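Local coordinates for gdp-l-fucose synthetase (Naegleria fowleri, PDB 6AQZ), which probably catalyses the NADPH-dependent epimerisation and reduction of GDP-4-keto-6-deoxy-D-mannose to GDP-L-fucose, at residues L247-M251 against F252-S256; G205-L208 against P209-H213; D135-E138 against Y139-E143. All blocks are in the same frame, centred on the assembly; numbering follows the deposited sequence.

Interaction 1 of 3, residues L247-M251 against F252-S256; sequences LLWTM and FNYQS
W249 and N253, one helical turn apart, lock together side chain to side chain near the end of helix 240-253. The indole swings out with CG anti to its own backbone N (chi1 175°), which lays one face under the carboxamide of N253. ND2 stands over the rim of the ring, 3.1 Å from W249 CD1, with the amide and indole planes 30° apart; CB of N253 lies over the five-membered ring in a CH-pi contact. The amide is fixed from a second direction as well: ND2 donates to W249 O at 3.0 Å, with the N-H...O angle at 147°. That carbonyl also takes the backbone N-H groups of F252 and N253, both weakly, so three donors gather on one oxygen while the helical pattern frays.

F252 turns its ring the other way, over the backbone. L248 O sits above one face toward the rim, 3.2 Å from F252 CG, and the same oxygen accepts the F252 N-H. The methyl of M251 comes in obliquely to the ring as its chain bends at the last torsion; CE is modelled unusually close to F252 CE1, and the exact spacing is doubtful. L248 CB touches CE2 more loosely.

Y254 is the first residue to leave helical geometry, yet its N still donates to T250 O at 2.9 Å. Its CB packs against T250 CG2, the two side chains running side by side, and the phenol continues away to E258 O and K308 NZ. Beyond this turn, K123 NZ bonds to M251 O and Y254 O, while F309 meets the indole edge-to-face. What the stretch amounts to is the C-terminal turn of a helix flanking the Rossmann-type sheet, with an asparagine side chain supplementing the last backbone bonds.

Interaction 2 of 3, residues G205-L208 against P209-H213; sequences GHVL and PGLMH. With NAP (NADP nicotinamide-adenine-dinucleotide phosphate), chain G.
L208 and M212 form the apolar centre of this first part of helix 207-221, lying side by side and pointing the same way, with L208 CD2 3.6 Å from M212 CE. The methionine chain runs fully extended beyond CG, which carries its methyl out as far as the leucine branch. L208 reaches that position with CG anti to the backbone N (chi1 -162°), and its CB lies against the next ring in the chain, 3.4 Å from P209 CD. A second, looser pair runs parallel one residue back: V207 CG1 meets L211 CD1 at 4.1 Å.

P209 fills the first turn without offering an N-H. Its ring packs against H206 CB, with P209 CG 3.7 Å away and close to the H206 carbonyl oxygen as well. Three regular i to i+4 bonds follow. G210 N donates to H206 O at 2.9 Å; L211 N then goes to V207 O and M212 N to L208 O. H206 therefore holds the N-cap position and supplies the first acceptor of the helix.

At the polar edge the imidazole of H206 leaves the helix toward the cofactor. NE2 comes within 3.4 Å of the nicotinamide carboxamide oxygen O7N of NADP, which approaches the ring obliquely, so this histidine belongs to the pocket while its main chain starts the helix. The hydrogen bonds to NADP include those from Y158 OH and K162 NZ.

On its buried side the helix leans on two others: L208 and M212 rest on I325 of helix 321-335, and L208 also on V275 of helix 272-283, where I279 meets L211 and M212. P209 turns instead to the loop residues D198 and F200, and F200 O receives H213 ND1.

Interaction 3 of 3, residues D135-E138 against Y139-E143; sequences DKIE and YPITE
The backbone from I137 through I141 runs extended and then doubles back at a cis peptide between Y139 and P140, without a hydrogen bond from one segment to the other; E138 O and P140 O approach to 3.4 Å as two acceptors. That bend returns I141 to the side of I137, and the two isoleucines meet at about a right angle, I137 CD1 touching I141 CG1 at 4.0 Å and I141 CG2 at 4.1 Å. I137 sends its CG1 branch anti to the backbone N (chi1 -163°), so its ethyl end reaches I141 while I137 CG2 is held between the backbone N and the carbonyl carbon. This second branch serves Y139: I137 CG2 stands 4.1 Å above one face of the Y139 ring, displaced toward the rim, with CZ and CE2 nearest. One isoleucine thus carries both apolar contacts.

The turn belongs to the long connection between strand 123-127 and helix 156-179 of the Rossmann-type domain, and lies mostly at the surface, with I141 its buried member. I141 also packs on F133, and its backbone bonds to T303 and S305, which ties the returning limb to a later part of the chain.

The polar atoms here find partners in later parts of the chain. Y139 OH has a weak hydrogen bond to Q299 NE2. The E138 carbonyl oxygen, despite its proximity to P140 O, receives K145 NZ, whose residue I137 also touches. Further along, E143 OE2 accepts the backbone N-H of M261.

In the fold
All three contacts are local ones, strung along the chain in the order 3, 2, 1. Interaction 2 is the one that reaches the cofactor, through H206 at the nicotinamide carboxamide. The other two stand further back: the side chain of I141 in interaction 3 is about 12 Å from NADP, and that of T250 in interaction 1 about 13 Å. Interactions 1 and 2 lie on opposite sides of the chain's centre, their centres 30 Å apart. Interaction 3 comes closer to interaction 1, with nearest atoms about 6 Å apart, than to interaction 2, at about 15 Å; none touches another.

Interaction 1 of 3, residues L247-M251 against F252-S256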
loop_
_atom_site.group_PDB
_atom_site.type_symbol
_atom_site.label_atom_id
_atom_site.label_comp_id
_atom_site.label_asym_id
_atom_site.label_seq_id
_atom_site.Cartn_x
_atom_site.Cartn_y
_atom_site.Cartn_z
ATOM N N LEU A 247 9.164 8.497 22.726
ATOM C CA LEU A 247 8.907 9.234 21.492
ATOM C C LEU A 247 9.668 10.552 21.491
ATOM O O LEU A 247 10.225 10.955 20.462
ATOM C CB LEU A 247 7.403 9.467 21.308
ATOM C CG LEU A 247 6.855 10.354 20.181
ATOM C CD1 LEU A 247 7.243 9.821 18.769
ATOM C CD2 LEU A 247 5.358 10.412 20.283
ATOM N N LEU A 248 9.682 11.253 22.634
ATOM C CA LEU A 248 10.392 12.528 22.691
ATOM C C LEU A 248 11.902 12.340 22.546
ATOM O O LEU A 248 12.561 13.117 21.847
ATOM C CB LEU A 248 10.034 13.272 23.970
ATOM C CG LEU A 248 8.591 13.785 23.873
ATOM C CD1 LEU A 248 8.098 14.338 25.211
ATOM C CD2 LEU A 248 8.406 14.795 22.744
ATOM N N TRP A 249 12.465 11.315 23.187
ATOM C CA TRP A 249 13.861 10.982 22.928
ATOM C C TRP A 249 14.108 10.759 21.433
ATOM O O TRP A 249 15.103 11.236 20.880
ATOM C CB TRP A 249 14.259 9.746 23.740
ATOM C CG TRP A 249 15.619 9.273 23.435
ATOM C CD1 TRP A 249 16.773 9.600 24.086
ATOM C CD2 TRP A 249 15.998 8.383 22.374
ATOM N NE1 TRP A 249 17.846 8.975 23.499
ATOM C CE2 TRP A 249 17.401 8.215 22.449
ATOM C CE3 TRP A 249 15.287 7.713 21.370
ATOM C CZ2 TRP A 249 18.108 7.400 21.563
ATOM C CZ3 TRP A 249 15.996 6.903 20.472
ATOM C CH2 TRP A 249 17.390 6.762 20.578
ATOM N N THR A 250 13.199 10.051 20.766
ATOM C CA THR A 250 13.339 9.786 19.334
ATOM C C THR A 250 13.396 11.084 18.532
ATOM O O THR A 250 14.269 11.259 17.687
ATOM C CB THR A 250 12.185 8.879 18.871
ATOM O OG1 THR A 250 12.269 7.612 19.539
ATOM C CG2 THR A 250 12.200 8.640 17.359
ATOM N N MET A 251 12.501 12.024 18.813
ATOM C CA MET A 251 12.533 13.318 18.135
ATOM C C MET A 251 13.842 14.049 18.397
ATOM O O MET A 251 14.314 14.816 17.556
ATOM C CB MET A 251 11.351 14.177 18.598
ATOM C CG MET A 251 11.297 15.595 18.060
ATOM S SD MET A 251 9.859 16.517 18.753
ATOM C CE MET A 251 10.340 16.740 20.440
ATOM N N PHE A 252 14.394 13.897 19.596
ATOM C CA PHE A 252 15.589 14.651 19.939
ATOM C C PHE A 252 16.857 14.039 19.356
ATOM O O PHE A 252 17.815 14.768 19.096
ATOM C CB PHE A 252 15.745 14.733 21.457
ATOM C CG PHE A 252 14.676 15.537 22.138
ATOM C CD1 PHE A 252 14.016 16.550 21.473
ATOM C CD2 PHE A 252 14.330 15.266 23.449
ATOM C CE1 PHE A 252 13.042 17.291 22.110
ATOM C CE2 PHE A 252 13.344 15.999 24.088
ATOM C CZ PHE A 252 12.695 17.011 23.410
ATOM N N ASN A 253 16.891 12.717 19.185
ATOM C CA ASN A 253 18.155 12.021 19.002
ATOM C C ASN A 253 18.228 11.148 17.746
ATOM O O ASN A 253 19.312 10.948 17.211
ATOM C CB ASN A 253 18.450 11.159 20.239
ATOM C CG ASN A 253 18.605 11.985 21.506
ATOM O OD1 ASN A 253 19.642 12.601 21.716
ATOM N ND2 ASN A 253 17.559 11.998 22.364
ATOM N N TYR A 254 17.103 10.629 17.271
ATOM C CA TYR A 254 17.105 9.522 16.318
ATOM C C TYR A 254 17.074 10.037 14.884
ATOM O O TYR A 254 16.136 10.747 14.495
ATOM C CB TYR A 254 15.922 8.609 16.604
ATOM C CG TYR A 254 15.895 7.303 15.874
ATOM C CD1 TYR A 254 16.850 6.318 16.132
ATOM C CD2 TYR A 254 14.855 7.000 15.002
ATOM C CE1 TYR A 254 16.798 5.090 15.485
ATOM C CE2 TYR A 254 14.791 5.782 14.363
ATOM C CZ TYR A 254 15.756 4.828 14.600
ATOM O OH TYR A 254 15.666 3.619 13.955
ATOM N N GLN A 255 18.101 9.664 14.108
ATOM C CA GLN A 255 18.317 10.155 12.753
ATOM C C GLN A 255 17.979 9.139 11.682
ATOM O O GLN A 255 17.991 9.486 10.507
ATOM C CB GLN A 255 19.787 10.566 12.557
ATOM C CG GLN A 255 20.174 11.836 13.216
ATOM C CD GLN A 255 21.630 12.129 13.072
ATOM O OE1 GLN A 255 22.450 11.217 12.950
ATOM N NE2 GLN A 255 21.976 13.403 13.097
ATOM N N SER A 256 17.789 7.885 12.045
ATOM C CA SER A 256 17.541 6.843 11.067
ATOM C C SER A 256 16.095 6.905 10.576
ATOM O O SER A 256 15.169 7.200 11.343
ATOM C CB SER A 256 17.841 5.487 11.708
ATOM O OG SER A 256 17.340 4.389 10.985
#

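Interaction 2 of 3, residues G205-L208 against P209-H213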
loop_
_atom_site.group_PDB
_atom_site.type_symbol
_atom_site.label_atom_id
_atom_site.label_comp_id
_atom_site.label_asym_id
_atom_site.label_seq_id
_atom_site.Cartn_x
_atom_site.Cartn_y
_atom_site.Cartn_z
ATOM N N GLY A 205 -12.901 -0.766 22.696
ATOM C CA GLY A 205 -11.588 -0.402 23.193
ATOM C C GLY A 205 -10.593 -1.553 23.314
ATOM O O GLY A 205 -10.896 -2.715 23.099
ATOM N N HIS A 206 -9.354 -1.198 23.643
ATOM C CA HIS A 206 -8.314 -2.195 23.851
ATOM C C HIS A 206 -8.581 -2.999 25.114
ATOM O O HIS A 206 -9.336 -2.590 25.999
ATOM C CB HIS A 206 -6.938 -1.538 23.951
ATOM C CG HIS A 206 -6.553 -0.786 22.718
ATOM N ND1 HIS A 206 -6.927 -1.200 21.455
ATOM C CD2 HIS A 206 -5.834 0.351 22.550
ATOM C CE1 HIS A 206 -6.463 -0.342 20.562
ATOM N NE2 HIS A 206 -5.794 0.606 21.199
ATOM N N VAL A 207 -7.901 -4.141 25.206
ATOM C CA VAL A 207 -8.165 -5.111 26.264
ATOM C C VAL A 207 -7.979 -4.487 27.646
ATOM O O VAL A 207 -8.846 -4.600 28.520
ATOM C CB VAL A 207 -7.263 -6.336 26.076
ATOM C CG1 VAL A 207 -7.277 -7.182 27.325
ATOM C CG2 VAL A 207 -7.728 -7.138 24.845
ATOM N N LEU A 208 -6.843 -3.823 27.860
ATOM C CA LEU A 208 -6.520 -3.306 29.189
ATOM C C LEU A 208 -7.470 -2.193 29.607
ATOM O O LEU A 208 -8.057 -2.291 30.701
ATOM C CB LEU A 208 -5.052 -2.876 29.218
ATOM C CG LEU A 208 -4.310 -2.683 30.535
ATOM C CD1 LEU A 208 -2.782 -2.812 30.339
ATOM C CD2 LEU A 208 -4.671 -1.331 31.103
ATOM N N PRO A 209 -7.687 -1.134 28.820
ATOM C CA PRO A 209 -8.685 -0.140 29.239
ATOM C C PRO A 209 -10.077 -0.730 29.382
ATOM O O PRO A 209 -10.837 -0.283 30.248
ATOM C CB PRO A 209 -8.619 0.920 28.130
ATOM C CG PRO A 209 -7.980 0.251 26.978
ATOM C CD PRO A 209 -7.048 -0.754 27.547
ATOM N N GLY A 210 -10.433 -1.724 28.558
ATOM C CA GLY A 210 -11.714 -2.389 28.725
ATOM C C GLY A 210 -11.795 -3.144 30.035
ATOM O O GLY A 210 -12.821 -3.110 30.727
ATOM N N LEU A 211 -10.698 -3.792 30.429
ATOM C CA LEU A 211 -10.707 -4.475 31.713
ATOM C C LEU A 211 -10.898 -3.479 32.852
ATOM O O LEU A 211 -11.582 -3.779 33.835
ATOM C CB LEU A 211 -9.420 -5.262 31.898
ATOM C CG LEU A 211 -9.397 -6.546 31.073
ATOM C CD1 LEU A 211 -8.092 -7.282 31.298
ATOM C CD2 LEU A 211 -10.589 -7.433 31.375
ATOM N N MET A 212 -10.326 -2.276 32.722
ATOM C CA MET A 212 -10.513 -1.253 33.749
ATOM C C MET A 212 -11.966 -0.827 33.856
ATOM O O MET A 212 -12.509 -0.724 34.959
ATOM C CB MET A 212 -9.637 -0.035 33.474
ATOM C CG MET A 212 -8.199 -0.247 33.846
ATOM S SD MET A 212 -7.201 1.221 33.586
ATOM C CE MET A 212 -5.603 0.557 34.042
ATOM N N HIS A 213 -12.618 -0.597 32.718
ATOM C CA HIS A 213 -14.014 -0.183 32.747
ATOM C C HIS A 213 -14.892 -1.313 33.261
ATOM O O HIS A 213 -15.863 -1.074 33.992
ATOM C CB HIS A 213 -14.461 0.245 31.349
ATOM C CG HIS A 213 -15.734 1.032 31.338
ATOM N ND1 HIS A 213 -16.370 1.402 30.174
ATOM C CD2 HIS A 213 -16.494 1.506 32.349
ATOM C CE1 HIS A 213 -17.461 2.084 30.470
ATOM N NE2 HIS A 213 -17.560 2.159 31.783
HETATM P PA NAP G . -6.662 7.439 19.865
HETATM O O1A NAP G . -7.824 6.723 19.247
HETATM O O2A NAP G . -6.469 7.485 21.358
HETATM O O5B NAP G . -6.579 9.002 19.335
HETATM C C5B NAP G . -6.367 8.958 17.968
HETATM C C4B NAP G . -6.214 10.431 17.501
HETATM O O4B NAP G . -6.419 10.550 16.070
HETATM C C3B NAP G . -7.227 11.393 18.244
HETATM O O3B NAP G . -6.611 12.626 18.501
HETATM C C2B NAP G . -8.260 11.664 17.141
HETATM O O2B NAP G . -8.793 12.887 17.180
HETATM C C1B NAP G . -7.259 11.686 15.908
HETATM N N9A NAP G . -7.965 11.584 14.636
HETATM C C8A NAP G . -8.625 10.484 14.127
HETATM N N7A NAP G . -9.175 10.709 12.912
HETATM C C5A NAP G . -8.859 12.029 12.637
HETATM C C6A NAP G . -9.152 12.834 11.540
HETATM N N6A NAP G . -9.880 12.321 10.466
HETATM N N1A NAP G . -8.712 14.114 11.472
HETATM C C2A NAP G . -7.994 14.524 12.560
HETATM N N3A NAP G . -7.645 13.871 13.690
HETATM C C4A NAP G . -8.095 12.594 13.695
HETATM O O3 NAP G . -5.416 6.613 19.124
HETATM P PN NAP G . -4.112 6.477 20.026
HETATM O O1N NAP G . -3.587 7.768 20.526
HETATM O O2N NAP G . -4.085 5.208 20.848
HETATM O O5D NAP G . -2.880 6.050 18.859
HETATM C C5D NAP G . -2.450 7.119 18.116
HETATM C C4D NAP G . -1.343 6.544 17.261
HETATM O O4D NAP G . -0.688 5.518 18.027
HETATM C C3D NAP G . -2.018 5.808 16.008
HETATM O O3D NAP G . -1.276 6.070 14.866
HETATM C C2D NAP G . -1.963 4.318 16.409
HETATM O O2D NAP G . -1.754 3.457 15.358
HETATM C C1D NAP G . -0.675 4.306 17.283
HETATM N N1N NAP G . -0.658 3.101 18.162
HETATM C C2N NAP G . -1.486 2.981 19.280
HETATM C C3N NAP G . -1.464 1.833 20.046
HETATM C C7N NAP G . -2.369 1.716 21.234
HETATM O O7N NAP G . -2.462 0.676 21.908
HETATM N N7N NAP G . -3.153 2.814 21.603
HETATM C C4N NAP G . -0.584 0.685 19.730
HETATM C C5N NAP G . 0.253 0.897 18.510
HETATM C C6N NAP G . 0.202 2.030 17.807
HETATM P P2B NAP G . -10.337 13.091 18.188
HETATM O O1X NAP G . -9.765 12.875 19.555
HETATM O O2X NAP G . -10.699 14.529 17.809
HETATM O O3X NAP G . -11.173 11.990 17.607
#

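Interaction 3 of 3, residues D135-E138 against Y139-E143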
loop_
_atom_site.group_PDB
_atom_site.type_symbol
_atom_site.label_atom_id
_atom_site.label_comp_id
_atom_site.label_asym_id
_atom_site.label_seq_id
_atom_site.Cartn_x
_atom_site.Cartn_y
_atom_site.Cartn_z
ATOM N N ASP A 135 2.238 -11.874 9.001
ATOM C CA ASP A 135 1.628 -12.946 9.770
ATOM C C ASP A 135 2.569 -14.136 9.920
ATOM O O ASP A 135 2.682 -14.703 11.009
ATOM C CB ASP A 135 0.305 -13.375 9.138
ATOM C CG ASP A 135 -0.460 -14.320 10.027
ATOM O OD1 ASP A 135 -0.648 -13.970 11.218
ATOM O OD2 ASP A 135 -0.871 -15.396 9.551
ATOM N N LYS A 136 3.232 -14.556 8.843
ATOM C CA LYS A 136 4.232 -15.621 8.945
ATOM C C LYS A 136 5.558 -14.971 9.336
ATOM O O LYS A 136 6.182 -14.272 8.532
ATOM C CB LYS A 136 4.339 -16.414 7.642
ATOM N N ILE A 137 5.979 -15.172 10.583
ATOM C CA ILE A 137 7.120 -14.435 11.104
ATOM C C ILE A 137 7.712 -15.229 12.253
ATOM O O ILE A 137 7.029 -16.039 12.888
ATOM C CB ILE A 137 6.704 -13.001 11.538
ATOM C CG1 ILE A 137 7.918 -12.089 11.684
ATOM C CG2 ILE A 137 5.963 -13.021 12.873
ATOM C CD1 ILE A 137 7.533 -10.632 11.811
ATOM N N GLU A 138 8.992 -15.015 12.506
ATOM C CA GLU A 138 9.674 -15.669 13.604
ATOM C C GLU A 138 9.747 -14.693 14.773
ATOM O O GLU A 138 10.059 -13.514 14.579
ATOM C CB GLU A 138 11.069 -16.105 13.164
ATOM C CG GLU A 138 11.050 -17.137 12.053
ATOM C CD GLU A 138 11.358 -18.522 12.574
ATOM O OE1 GLU A 138 12.535 -18.941 12.497
ATOM O OE2 GLU A 138 10.431 -19.183 13.089
ATOM N N TYR A 139 9.442 -15.192 15.978
ATOM C CA TYR A 139 9.388 -14.388 17.205
ATOM C C TYR A 139 10.730 -14.414 17.926
ATOM O O TYR A 139 11.208 -15.503 18.267
ATOM C CB TYR A 139 8.279 -14.877 18.130
ATOM C CG TYR A 139 6.908 -14.479 17.615
ATOM C CD1 TYR A 139 6.428 -13.195 17.819
ATOM C CD2 TYR A 139 6.121 -15.369 16.881
ATOM C CE1 TYR A 139 5.192 -12.807 17.333
ATOM C CE2 TYR A 139 4.881 -14.989 16.390
ATOM C CZ TYR A 139 4.422 -13.704 16.624
ATOM O OH TYR A 139 3.198 -13.295 16.147
ATOM N N PRO A 140 11.377 -13.263 18.187
ATOM C CA PRO A 140 10.852 -11.893 18.315
ATOM C C PRO A 140 10.829 -11.056 17.041
ATOM O O PRO A 140 11.746 -11.108 16.224
ATOM C CB PRO A 140 11.777 -11.252 19.364
ATOM C CG PRO A 140 13.020 -12.054 19.356
ATOM C CD PRO A 140 12.775 -13.361 18.640
ATOM N N ILE A 141 9.773 -10.260 16.917
ATOM C CA ILE A 141 9.609 -9.339 15.805
ATOM C C ILE A 141 10.649 -8.228 15.884
ATOM O O ILE A 141 10.813 -7.589 16.929
ATOM C CB ILE A 141 8.194 -8.750 15.846
ATOM C CG1 ILE A 141 7.161 -9.857 15.748
ATOM C CG2 ILE A 141 8.011 -7.735 14.741
ATOM C CD1 ILE A 141 5.766 -9.338 16.039
ATOM N N THR A 142 11.363 -7.997 14.782
ATOM C CA THR A 142 12.310 -6.892 14.672
ATOM C C THR A 142 11.868 -5.967 13.546
ATOM O O THR A 142 11.296 -6.412 12.547
ATOM C CB THR A 142 13.757 -7.354 14.372
ATOM O OG1 THR A 142 13.746 -8.326 13.317
ATOM C CG2 THR A 142 14.440 -7.931 15.617
ATOM N N GLU A 143 12.266 -4.701 13.661
ATOM C CA GLU A 143 11.810 -3.666 12.739
ATOM C C GLU A 143 12.044 -4.022 11.266
ATOM O O GLU A 143 11.217 -3.683 10.412
ATOM C CB GLU A 143 12.515 -2.350 13.088
ATOM C CG GLU A 143 12.144 -1.779 14.475
ATOM C CD GLU A 143 13.055 -2.275 15.573
ATOM O OE1 GLU A 143 13.612 -3.384 15.426
ATOM O OE2 GLU A 143 13.214 -1.564 16.580
#